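Local coordinates for protein meta cleavage compound hydrolase (PDB 1J1I) that hydrolyses a carbon-carbon bond of the meta-cleavage compound formed during carbazole degradation, probably releasing anthranilate, at residues 23-28 with 94-98; 121-126 with 217-221; 70-74 with 90-95. All coordinates share one frame; numbering follows the deposited sequence.

Contact 1 (23-28 with 94-98); sequences AGGVET and HLHDF
Ala23 and Phe98 are the nearest pair of CA atoms, 4.6 Å apart, where the beta-hairpin turn between strands 17-23 and 26-33 meets helix 88-101, the short axes of 26-28 and 94-98 being inclined at 68°. This is the edge of the alpha/beta-hydrolase sheet, with strand 17-23 outermost and a type I' turn from Ala23 to Val26. Ala23 packs its methyl on the helix backbone, CB to Phe98 CA 3.6 Å. Beside it the imidazole of His94, swung anti to its own backbone N (chi1 171°), extends toward the strand, where NE2 donates to Thr28 OG1 at 2.8 Å with the hydroxyl 9° out of the ring plane. Val26 CG1 adds an oblique apolar contact to CD2 of that ring. The other branch of Thr28, CG2, lies 3.7 Å from Phe98 CD2. At the turn a water bridges the segments, donating to Ala23 O at 2.9 Å and to Asp97 OD2 at 2.7 Å, while Asp97 OD1 accepts from His96 ND1. Thr28 OG1 accepts the His94 N-H and donates its own hydrogen to Val26 O, 2.9 Å away; the hydroxyl lies above the carbonyl plane, and Ala23 N reaches that oxygen from the opposite face.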
ATOM      1  N   ALA A  23      -5.117  25.127  23.190  1.00 20.41           N
ATOM      2  CA  ALA A  23      -4.528  23.821  23.478  1.00 20.87           C
ATOM      3  C   ALA A  23      -3.526  23.921  24.618  1.00 20.23           C
ATOM      4  O   ALA A  23      -2.334  24.136  24.399  1.00 20.81           O
ATOM      5  CB  ALA A  23      -3.857  23.242  22.215  1.00 20.80           C
ATOM      6  N   GLY A  24      -4.033  23.780  25.842  1.00 18.93           N
ATOM      7  CA  GLY A  24      -3.185  23.849  27.016  1.00 21.44           C
ATOM      8  C   GLY A  24      -2.369  25.123  27.140  1.00 21.90           C
ATOM      9  O   GLY A  24      -1.260  25.100  27.668  1.00 23.74           O
ATOM     10  N   GLY A  25      -2.906  26.235  26.651  1.00 21.11           N
ATOM     11  CA  GLY A  25      -2.180  27.489  26.743  1.00 23.66           C
ATOM     12  C   GLY A  25      -1.703  28.007  25.404  1.00 24.20           C
ATOM     13  O   GLY A  25      -1.328  29.171  25.286  1.00 24.47           O
ATOM     14  N   VAL A  26      -1.710  27.147  24.393  1.00 20.18           N
ATOM     15  CA  VAL A  26      -1.284  27.554  23.057  1.00 21.12           C
ATOM     16  C   VAL A  26      -2.491  27.625  22.119  1.00 20.53           C
ATOM     17  O   VAL A  26      -3.075  26.593  21.778  1.00 22.20           O
ATOM     18  CB  VAL A  26      -0.243  26.560  22.465  1.00 21.81           C
ATOM     19  CG1 VAL A  26       0.177  27.009  21.062  1.00 19.05           C
ATOM     20  CG2 VAL A  26       0.982  26.483  23.374  1.00 23.02           C
ATOM     21  N   GLU A  27      -2.884  28.836  21.721  1.00 19.21           N
ATOM     22  CA  GLU A  27      -4.010  28.985  20.802  1.00 19.29           C
ATOM     23  C   GLU A  27      -3.598  28.232  19.547  1.00 21.72           C
ATOM     24  O   GLU A  27      -2.485  28.412  19.051  1.00 22.65           O
ATOM     25  CB  GLU A  27      -4.272  30.454  20.440  1.00 21.68           C
ATOM     26  CG  GLU A  27      -5.478  31.113  21.124  1.00 38.42           C
ATOM     27  CD  GLU A  27      -6.634  30.157  21.399  1.00 25.10           C
ATOM     28  OE1 GLU A  27      -6.630  29.549  22.480  1.00 35.14           O
ATOM     29  OE2 GLU A  27      -7.535  30.010  20.543  1.00 30.02           O
ATOM     30  N   THR A  28      -4.501  27.407  19.029  1.00 20.57           N
ATOM     31  CA  THR A  28      -4.193  26.588  17.865  1.00 19.22           C
ATOM     32  C   THR A  28      -5.234  26.716  16.766  1.00 17.11           C
ATOM     33  O   THR A  28      -6.435  26.733  17.032  1.00 21.85           O
ATOM     34  CB  THR A  28      -4.081  25.108  18.287  1.00 21.91           C
ATOM     35  OG1 THR A  28      -3.176  25.004  19.393  1.00 24.58           O
ATOM     36  CG2 THR A  28      -3.571  24.248  17.137  1.00 25.55           C
ATOM     37  N   HIS A  94       2.336  19.707  22.434  1.00 21.10           N
ATOM     38  CA  HIS A  94       1.309  20.548  21.836  1.00 21.98           C
ATOM     39  C   HIS A  94       0.219  19.706  21.183  1.00 22.32           C
ATOM     40  O   HIS A  94      -0.968  19.952  21.396  1.00 19.13           O
ATOM     41  CB  HIS A  94       1.907  21.500  20.793  1.00 19.82           C
ATOM     42  CG  HIS A  94       0.873  22.241  20.003  1.00 19.65           C
ATOM     43  ND1 HIS A  94       0.685  22.044  18.652  1.00 18.82           N
ATOM     44  CD2 HIS A  94      -0.055  23.153  20.381  1.00 17.80           C
ATOM     45  CE1 HIS A  94      -0.312  22.802  18.232  1.00 20.54           C
ATOM     46  NE2 HIS A  94      -0.779  23.486  19.263  1.00 22.30           N
ATOM     47  N   LEU A  95       0.619  18.720  20.386  1.00 23.74           N
ATOM     48  CA  LEU A  95      -0.349  17.859  19.718  1.00 18.93           C
ATOM     49  C   LEU A  95      -1.186  17.133  20.770  1.00 17.29           C
ATOM     50  O   LEU A  95      -2.398  16.974  20.613  1.00 16.52           O
ATOM     51  CB  LEU A  95       0.368  16.861  18.804  1.00 18.24           C
ATOM     52  CG  LEU A  95      -0.490  15.802  18.100  1.00 18.00           C
ATOM     53  CD1 LEU A  95      -1.617  16.482  17.326  1.00 18.77           C
ATOM     54  CD2 LEU A  95       0.388  14.981  17.147  1.00 19.01           C
ATOM     55  N   HIS A  96      -0.536  16.702  21.845  1.00 19.42           N
ATOM     56  CA  HIS A  96      -1.232  16.025  22.934  1.00 18.33           C
ATOM     57  C   HIS A  96      -2.303  16.949  23.515  1.00 18.73           C
ATOM     58  O   HIS A  96      -3.452  16.543  23.706  1.00 19.44           O
ATOM     59  CB  HIS A  96      -0.230  15.621  24.027  1.00 19.82           C
ATOM     60  CG  HIS A  96      -0.857  15.347  25.364  1.00 23.84           C
ATOM     61  ND1 HIS A  96      -1.229  16.352  26.229  1.00 24.07           N
ATOM     62  CD2 HIS A  96      -1.172  14.183  25.982  1.00 24.69           C
ATOM     63  CE1 HIS A  96      -1.741  15.820  27.327  1.00 26.23           C
ATOM     64  NE2 HIS A  96      -1.718  14.505  27.202  1.00 25.33           N
ATOM     65  N   ASP A  97      -1.919  18.194  23.782  1.00 18.10           N
ATOM     66  CA  ASP A  97      -2.832  19.179  24.349  1.00 20.48           C
ATOM     67  C   ASP A  97      -3.973  19.520  23.386  1.00 22.29           C
ATOM     68  O   ASP A  97      -5.117  19.694  23.809  1.00 20.81           O
ATOM     69  CB  ASP A  97      -2.066  20.454  24.750  1.00 19.31           C
ATOM     70  CG  ASP A  97      -1.044  20.208  25.863  1.00 21.76           C
ATOM     71  OD1 ASP A  97      -1.097  19.148  26.515  1.00 19.83           O
ATOM     72  OD2 ASP A  97      -0.187  21.083  26.100  1.00 20.89           O
ATOM     73  N   PHE A  98      -3.669  19.606  22.093  1.00 20.23           N
ATOM     74  CA  PHE A  98      -4.697  19.905  21.100  1.00 19.54           C
ATOM     75  C   PHE A  98      -5.741  18.792  21.094  1.00 19.73           C
ATOM     76  O   PHE A  98      -6.939  19.056  21.118  1.00 21.13           O
ATOM     77  CB  PHE A  98      -4.080  20.037  19.706  1.00 20.51           C
ATOM     78  CG  PHE A  98      -5.094  20.214  18.605  1.00 19.36           C
ATOM     79  CD1 PHE A  98      -5.442  19.146  17.786  1.00 19.63           C
ATOM     80  CD2 PHE A  98      -5.701  21.451  18.390  1.00 17.81           C
ATOM     81  CE1 PHE A  98      -6.381  19.297  16.760  1.00 22.88           C
ATOM     82  CE2 PHE A  98      -6.644  21.620  17.369  1.00 22.07           C
ATOM     83  CZ  PHE A  98      -6.984  20.536  16.549  1.00 19.93           C
TER
HETATM   84  O   HOH W   1       0.380  23.092  24.404  1.00 24.30           O

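Contact 2 (121-126 with 217-221); sequences LGVSVL and FIRKV
Gly122, whose CA lies at the edge of the Phe217 ring, has its carbonyl oxygen held by two amides in the last turn of helix 114-126: Leu126 N at 2.9 Å and Val125 N at 3.1 Å from Gly122 O. That turn offers a hollow to Phe217, whose phenyl, carried out anti to the backbone N (chi1 -177°), sits as a knob among Leu121, Gly122, Val125 and Leu126. Val125 CG2 is over one face of the ring, shifted toward its rim, and its other branch, CG1, is 3.6 Å from Phe217 CE1. Leu126 comes in at the edge, CD1 to Phe217 CZ 3.5 Å, in the plane of the ring. In alpha/beta-hydrolase terms, helix 114-126 is the one that starts at the probable nucleophile, Ser114; here its far end is packed by the short helix 215-218 and the type I turn Ile218-Val221 that leads toward strand 225-230. On the side of the ring where Val125 CG2 lies, Val221 CG2 touches both Leu121 CD2 and Val125 CG2, 3.7 Å from each, the three methyls forming a triangle. Tyr213 also meets the Phe217 ring. Lys220 makes its closest approach with CB, 3.7 Å from Val125 CG1, then bends at chi2 so that NZ bonds Glu216 O.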
ATOM      1  N   LEU A 121       4.112  10.428  15.476  1.00 19.12           N
ATOM      2  CA  LEU A 121       4.791   9.230  15.954  1.00 16.63           C
ATOM      3  C   LEU A 121       5.107   9.394  17.439  1.00 20.10           C
ATOM      4  O   LEU A 121       4.906   8.474  18.232  1.00 18.42           O
ATOM      5  CB  LEU A 121       6.083   9.001  15.151  1.00 15.57           C
ATOM      6  CG  LEU A 121       6.791   7.643  15.294  1.00 18.88           C
ATOM      7  CD1 LEU A 121       7.786   7.460  14.156  1.00 19.66           C
ATOM      8  CD2 LEU A 121       7.496   7.546  16.640  1.00 19.93           C
ATOM      9  N   GLY A 122       5.590  10.575  17.810  1.00 19.77           N
ATOM     10  CA  GLY A 122       5.912  10.842  19.201  1.00 19.46           C
ATOM     11  C   GLY A 122       4.702  10.681  20.107  1.00 19.18           C
ATOM     12  O   GLY A 122       4.787  10.063  21.174  1.00 19.73           O
ATOM     13  N   VAL A 123       3.572  11.239  19.688  1.00 16.63           N
ATOM     14  CA  VAL A 123       2.338  11.138  20.466  1.00 17.71           C
ATOM     15  C   VAL A 123       1.881   9.675  20.527  1.00 20.21           C
ATOM     16  O   VAL A 123       1.335   9.222  21.534  1.00 17.79           O
ATOM     17  CB  VAL A 123       1.207  12.005  19.841  1.00 18.54           C
ATOM     18  CG1 VAL A 123      -0.134  11.656  20.474  1.00 22.84           C
ATOM     19  CG2 VAL A 123       1.511  13.489  20.061  1.00 19.73           C
ATOM     20  N   SER A 124       2.116   8.938  19.447  1.00 18.69           N
ATOM     21  CA  SER A 124       1.726   7.533  19.396  1.00 19.34           C
ATOM     22  C   SER A 124       2.524   6.658  20.354  1.00 20.34           C
ATOM     23  O   SER A 124       2.109   5.540  20.667  1.00 20.70           O
ATOM     24  CB  SER A 124       1.850   7.002  17.969  1.00 19.00           C
ATOM     25  OG  SER A 124       0.908   7.656  17.133  1.00 19.83           O
ATOM     26  N   VAL A 125       3.670   7.154  20.818  1.00 17.95           N
ATOM     27  CA  VAL A 125       4.471   6.393  21.766  1.00 21.92           C
ATOM     28  C   VAL A 125       4.234   6.886  23.199  1.00 22.90           C
ATOM     29  O   VAL A 125       4.035   6.081  24.112  1.00 23.73           O
ATOM     30  CB  VAL A 125       5.977   6.477  21.441  1.00 21.80           C
ATOM     31  CG1 VAL A 125       6.797   5.852  22.587  1.00 17.49           C
ATOM     32  CG2 VAL A 125       6.259   5.742  20.127  1.00 21.44           C
ATOM     33  N   LEU A 126       4.256   8.203  23.390  1.00 24.27           N
ATOM     34  CA  LEU A 126       4.050   8.793  24.714  1.00 24.30           C
ATOM     35  C   LEU A 126       2.601   8.828  25.190  1.00 22.37           C
ATOM     36  O   LEU A 126       2.342   8.764  26.393  1.00 19.86           O
ATOM     37  CB  LEU A 126       4.595  10.224  24.760  1.00 27.04           C
ATOM     38  CG  LEU A 126       6.096  10.459  24.959  1.00 34.01           C
ATOM     39  CD1 LEU A 126       6.874   9.915  23.794  1.00 30.97           C
ATOM     40  CD2 LEU A 126       6.348  11.953  25.107  1.00 32.63           C
ATOM     41  N   PHE A 217      13.043   3.796  19.965  1.00 20.14           N
ATOM     42  CA  PHE A 217      11.848   4.580  20.261  1.00 18.95           C
ATOM     43  C   PHE A 217      10.770   4.228  19.238  1.00 16.83           C
ATOM     44  O   PHE A 217       9.606   4.024  19.582  1.00 18.20           O
ATOM     45  CB  PHE A 217      12.164   6.078  20.169  1.00 17.70           C
ATOM     46  CG  PHE A 217      11.006   6.973  20.518  1.00 21.31           C
ATOM     47  CD1 PHE A 217      10.662   7.203  21.853  1.00 28.91           C
ATOM     48  CD2 PHE A 217      10.274   7.613  19.519  1.00 18.53           C
ATOM     49  CE1 PHE A 217       9.611   8.062  22.189  1.00 23.92           C
ATOM     50  CE2 PHE A 217       9.221   8.475  19.844  1.00 22.25           C
ATOM     51  CZ  PHE A 217       8.891   8.700  21.183  1.00 24.88           C
ATOM     52  N   ILE A 218      11.176   4.160  17.973  1.00 17.82           N
ATOM     53  CA  ILE A 218      10.262   3.839  16.881  1.00 20.29           C
ATOM     54  C   ILE A 218       9.637   2.446  17.044  1.00 15.86           C
ATOM     55  O   ILE A 218       8.482   2.220  16.678  1.00 19.71           O
ATOM     56  CB  ILE A 218      11.012   3.963  15.523  1.00 18.19           C
ATOM     57  CG1 ILE A 218      11.469   5.413  15.347  1.00 20.75           C
ATOM     58  CG2 ILE A 218      10.118   3.525  14.360  1.00 18.11           C
ATOM     59  CD1 ILE A 218      12.327   5.663  14.134  1.00 27.05           C
ATOM     60  N   ARG A 219      10.398   1.525  17.621  1.00 15.97           N
ATOM     61  CA  ARG A 219       9.932   0.161  17.842  1.00 19.26           C
ATOM     62  C   ARG A 219       8.804   0.124  18.881  1.00 20.76           C
ATOM     63  O   ARG A 219       8.131  -0.898  19.039  1.00 19.00           O
ATOM     64  CB  ARG A 219      11.104  -0.708  18.308  1.00 26.59           C
ATOM     65  CG  ARG A 219      10.965  -2.187  17.987  1.00 37.30           C
ATOM     66  CD  ARG A 219      12.108  -2.984  18.594  1.00 38.28           C
ATOM     67  NE  ARG A 219      13.405  -2.687  17.988  1.00 36.41           N
ATOM     68  CZ  ARG A 219      13.793  -3.116  16.789  1.00 41.60           C
ATOM     69  NH1 ARG A 219      12.985  -3.867  16.048  1.00 41.63           N
ATOM     70  NH2 ARG A 219      14.999  -2.807  16.335  1.00 47.43           N
ATOM     71  N   LYS A 220       8.607   1.241  19.579  1.00 23.38           N
ATOM     72  CA  LYS A 220       7.563   1.364  20.602  1.00 22.29           C
ATOM     73  C   LYS A 220       6.195   1.715  20.018  1.00 20.14           C
ATOM     74  O   LYS A 220       5.198   1.750  20.743  1.00 16.69           O
ATOM     75  CB  LYS A 220       7.937   2.438  21.630  1.00 24.10           C
ATOM     76  CG  LYS A 220       8.633   1.931  22.880  1.00 35.48           C
ATOM     77  CD  LYS A 220       9.953   1.317  22.548  1.00 36.14           C
ATOM     78  CE  LYS A 220      10.804   1.097  23.783  1.00 23.15           C
ATOM     79  NZ  LYS A 220      12.072   0.486  23.329  1.00 21.42           N
ATOM     80  N   VAL A 221       6.141   2.006  18.721  1.00 16.61           N
ATOM     81  CA  VAL A 221       4.856   2.323  18.102  1.00 19.93           C
ATOM     82  C   VAL A 221       4.070   1.013  18.032  1.00 20.20           C
ATOM     83  O   VAL A 221       4.459   0.093  17.320  1.00 18.09           O
ATOM     84  CB  VAL A 221       5.036   2.896  16.679  1.00 18.34           C
ATOM     85  CG1 VAL A 221       3.672   3.145  16.050  1.00 19.22           C
ATOM     86  CG2 VAL A 221       5.839   4.198  16.740  1.00 18.78           C
TER

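Contact 3 (70-74 with 90-95); sequences AMDML and RRIRHL
Leu74 lies over one face of the His94 ring in a CH-pi contact, CB 4.2 Å from the imidazole centroid and 26° off the ring normal. Met71 approaches the same ring obliquely from the strand end: its methyl CE is 3.6 Å from His94 CE1, and SD stands 4.6 Å from the centroid as a sulfur-aromatic contact. Apolar packing continues along the helix. Met71 SD touches Leu95 CD1 at 3.8 Å, Met73 SD rests against the CD methylene of Arg91, and Leu74, with CG anti to the backbone N (chi1 173°), lays CD2 3.4 Å from Arg90 CG. The polar links are few. A water donates to Leu74 O at 2.9 Å and accepts from Arg91 NH1, lying in the guanidinium plane at its edge; Arg91 NE bonds Gln88 OE1. Asp72 O lies at the imidazole edge near CE1 and accepts from Thr79 OG1. These pieces seat helix 88-101 on the end of strand 67-71 in a beta-alpha-beta crossover that passes over strand 38-42 to strand 108-113. The side chain of Met73 also comes about 7 Å from that of Ser114, the probable active-site serine. With Leu74 over one face and Thr28 bonded to NE2, the imidazole is restrained in rotation, while the arginines give the buried side their methylenes and Arg91 directs its charged group to water and Gln88.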
ATOM      1  N   ALA A  70      -7.418  19.311  10.376  1.00 20.96           N
ATOM      2  CA  ALA A  70      -6.058  19.634   9.952  1.00 17.20           C
ATOM      3  C   ALA A  70      -5.512  20.705  10.896  1.00 20.49           C
ATOM      4  O   ALA A  70      -5.927  21.861  10.841  1.00 22.89           O
ATOM      5  CB  ALA A  70      -6.063  20.143   8.508  1.00 18.12           C
ATOM      6  N   MET A  71      -4.573  20.306  11.751  1.00 19.30           N
ATOM      7  CA  MET A  71      -3.986  21.186  12.767  1.00 20.70           C
ATOM      8  C   MET A  71      -2.631  21.799  12.424  1.00 21.67           C
ATOM      9  O   MET A  71      -1.739  21.106  11.950  1.00 19.87           O
ATOM     10  CB  MET A  71      -3.838  20.400  14.076  1.00 20.25           C
ATOM     11  CG  MET A  71      -3.255  21.183  15.258  1.00 17.88           C
ATOM     12  SD  MET A  71      -2.463  20.093  16.495  1.00 21.60           S
ATOM     13  CE  MET A  71      -0.758  20.087  15.867  1.00 19.89           C
ATOM     14  N   ASP A  72      -2.481  23.099  12.680  1.00 18.97           N
ATOM     15  CA  ASP A  72      -1.199  23.765  12.459  1.00 16.45           C
ATOM     16  C   ASP A  72      -0.346  23.490  13.693  1.00 20.73           C
ATOM     17  O   ASP A  72      -0.791  23.712  14.825  1.00 21.32           O
ATOM     18  CB  ASP A  72      -1.373  25.282  12.311  1.00 21.40           C
ATOM     19  CG  ASP A  72      -1.781  25.694  10.912  1.00 22.30           C
ATOM     20  OD1 ASP A  72      -1.954  24.808  10.039  1.00 23.61           O
ATOM     21  OD2 ASP A  72      -1.928  26.915  10.692  1.00 24.29           O
ATOM     22  N   MET A  73       0.869  22.995  13.486  1.00 19.50           N
ATOM     23  CA  MET A  73       1.753  22.716  14.607  1.00 18.60           C
ATOM     24  C   MET A  73       2.221  23.989  15.300  1.00 23.23           C
ATOM     25  O   MET A  73       2.166  25.085  14.740  1.00 17.18           O
ATOM     26  CB  MET A  73       2.994  21.944  14.148  1.00 20.02           C
ATOM     27  CG  MET A  73       2.733  20.499  13.725  1.00 18.48           C
ATOM     28  SD  MET A  73       4.279  19.633  13.400  1.00 23.39           S
ATOM     29  CE  MET A  73       4.655  20.238  11.755  1.00 17.58           C
ATOM     30  N   LEU A  74       2.685  23.816  16.528  1.00 22.98           N
ATOM     31  CA  LEU A  74       3.223  24.899  17.337  1.00 26.42           C
ATOM     32  C   LEU A  74       4.261  25.654  16.508  1.00 26.06           C
ATOM     33  O   LEU A  74       5.193  25.048  15.974  1.00 23.46           O
ATOM     34  CB  LEU A  74       3.897  24.303  18.576  1.00 25.55           C
ATOM     35  CG  LEU A  74       4.689  25.200  19.528  1.00 25.31           C
ATOM     36  CD1 LEU A  74       3.753  26.161  20.248  1.00 23.06           C
ATOM     37  CD2 LEU A  74       5.423  24.311  20.529  1.00 25.81           C
ATOM     38  N   ARG A  90       8.354  19.684  22.628  1.00 22.84           N
ATOM     39  CA  ARG A  90       7.327  20.719  22.725  1.00 25.78           C
ATOM     40  C   ARG A  90       6.220  20.530  21.681  1.00 25.63           C
ATOM     41  O   ARG A  90       5.045  20.762  21.968  1.00 22.47           O
ATOM     42  CB  ARG A  90       7.973  22.101  22.578  1.00 28.94           C
ATOM     43  CG  ARG A  90       7.219  23.223  23.266  1.00 41.37           C
ATOM     44  CD  ARG A  90       6.937  22.888  24.727  1.00 46.98           C
ATOM     45  NE  ARG A  90       6.446  24.044  25.468  1.00 53.38           N
ATOM     46  CZ  ARG A  90       7.210  25.067  25.839  1.00 55.37           C
ATOM     47  NH1 ARG A  90       8.504  25.075  25.540  1.00 60.19           N
ATOM     48  NH2 ARG A  90       6.682  26.083  26.507  1.00 56.35           N
ATOM     49  N   ARG A  91       6.585  20.110  20.471  1.00 18.81           N
ATOM     50  CA  ARG A  91       5.580  19.876  19.437  1.00 16.73           C
ATOM     51  C   ARG A  91       4.722  18.663  19.803  1.00 16.51           C
ATOM     52  O   ARG A  91       3.513  18.649  19.560  1.00 19.40           O
ATOM     53  CB  ARG A  91       6.234  19.652  18.069  1.00 20.33           C
ATOM     54  CG  ARG A  91       6.645  20.929  17.338  1.00 20.28           C
ATOM     55  CD  ARG A  91       7.232  20.609  15.959  1.00 17.22           C
ATOM     56  NE  ARG A  91       8.531  19.948  16.070  1.00 22.84           N
ATOM     57  CZ  ARG A  91       9.678  20.584  16.290  1.00 22.39           C
ATOM     58  NH1 ARG A  91       9.692  21.905  16.416  1.00 23.98           N
ATOM     59  NH2 ARG A  91      10.809  19.900  16.401  1.00 25.55           N
ATOM     60  N   ILE A  92       5.346  17.646  20.385  1.00 18.02           N
ATOM     61  CA  ILE A  92       4.610  16.452  20.794  1.00 19.53           C
ATOM     62  C   ILE A  92       3.593  16.830  21.870  1.00 21.86           C
ATOM     63  O   ILE A  92       2.419  16.454  21.790  1.00 19.87           O
ATOM     64  CB  ILE A  92       5.566  15.367  21.344  1.00 18.20           C
ATOM     65  CG1 ILE A  92       6.432  14.823  20.199  1.00 18.60           C
ATOM     66  CG2 ILE A  92       4.760  14.240  22.004  1.00 20.89           C
ATOM     67  CD1 ILE A  92       7.545  13.895  20.649  1.00 21.61           C
ATOM     68  N   ARG A  93       4.048  17.581  22.871  1.00 23.57           N
ATOM     69  CA  ARG A  93       3.170  18.011  23.954  1.00 20.45           C
ATOM     70  C   ARG A  93       2.023  18.840  23.395  1.00 20.64           C
ATOM     71  O   ARG A  93       0.875  18.701  23.824  1.00 17.64           O
ATOM     72  CB  ARG A  93       3.937  18.853  24.977  1.00 27.64           C
ATOM     73  CG  ARG A  93       3.085  19.289  26.167  1.00 35.14           C
ATOM     74  CD  ARG A  93       3.712  20.469  26.893  1.00 47.64           C
ATOM     75  NE  ARG A  93       5.096  20.207  27.280  1.00 47.77           N
ATOM     76  CZ  ARG A  93       5.906  21.114  27.817  1.00 54.50           C
ATOM     77  NH1 ARG A  93       7.151  20.786  28.137  1.00 52.32           N
ATOM     78  NH2 ARG A  93       5.472  22.351  28.033  1.00 48.57           N
ATOM     79  N   HIS A  94       2.336  19.707  22.434  1.00 21.10           N
ATOM     80  CA  HIS A  94       1.309  20.548  21.836  1.00 21.98           C
ATOM     81  C   HIS A  94       0.219  19.706  21.183  1.00 22.32           C
ATOM     82  O   HIS A  94      -0.968  19.952  21.396  1.00 19.13           O
ATOM     83  CB  HIS A  94       1.907  21.500  20.793  1.00 19.82           C
ATOM     84  CG  HIS A  94       0.873  22.241  20.003  1.00 19.65           C
ATOM     85  ND1 HIS A  94       0.685  22.044  18.652  1.00 18.82           N
ATOM     86  CD2 HIS A  94      -0.055  23.153  20.381  1.00 17.80           C
ATOM     87  CE1 HIS A  94      -0.312  22.802  18.232  1.00 20.54           C
ATOM     88  NE2 HIS A  94      -0.779  23.486  19.263  1.00 22.30           N
ATOM     89  N   LEU A  95       0.619  18.720  20.386  1.00 23.74           N
ATOM     90  CA  LEU A  95      -0.349  17.859  19.718  1.00 18.93           C
ATOM     91  C   LEU A  95      -1.186  17.133  20.770  1.00 17.29           C
ATOM     92  O   LEU A  95      -2.398  16.974  20.613  1.00 16.52           O
ATOM     93  CB  LEU A  95       0.368  16.861  18.804  1.00 18.24           C
ATOM     94  CG  LEU A  95      -0.490  15.802  18.100  1.00 18.00           C
ATOM     95  CD1 LEU A  95      -1.617  16.482  17.326  1.00 18.77           C
ATOM     96  CD2 LEU A  95       0.388  14.981  17.147  1.00 19.01           C
TER
HETATM   97  O   HOH W   2       7.895  24.114  15.876  1.00 19.83           O

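In the fold
Contacts 1 and 3 hold the same helix, 88-101, to neighbouring strands 26-33 and 67-71, and share His94, whose polar edge serves contact 1 and whose ring is packed in contact 3. Contact 3 is the buried one and the nearer to the chain centre; contact 1, at the edge of the sheet, is partly buried and uses a water and a direct side-chain bond. Contact 2 is also partly buried but is apolar across its interface, joining helix 114-126 to the later 217-221 turn. Helices 88-101 and 114-126 touch directly: Val123 CG2 of segment 121-126 packs 3.5 Å from Leu95 CD2, linking contact 2 to both others.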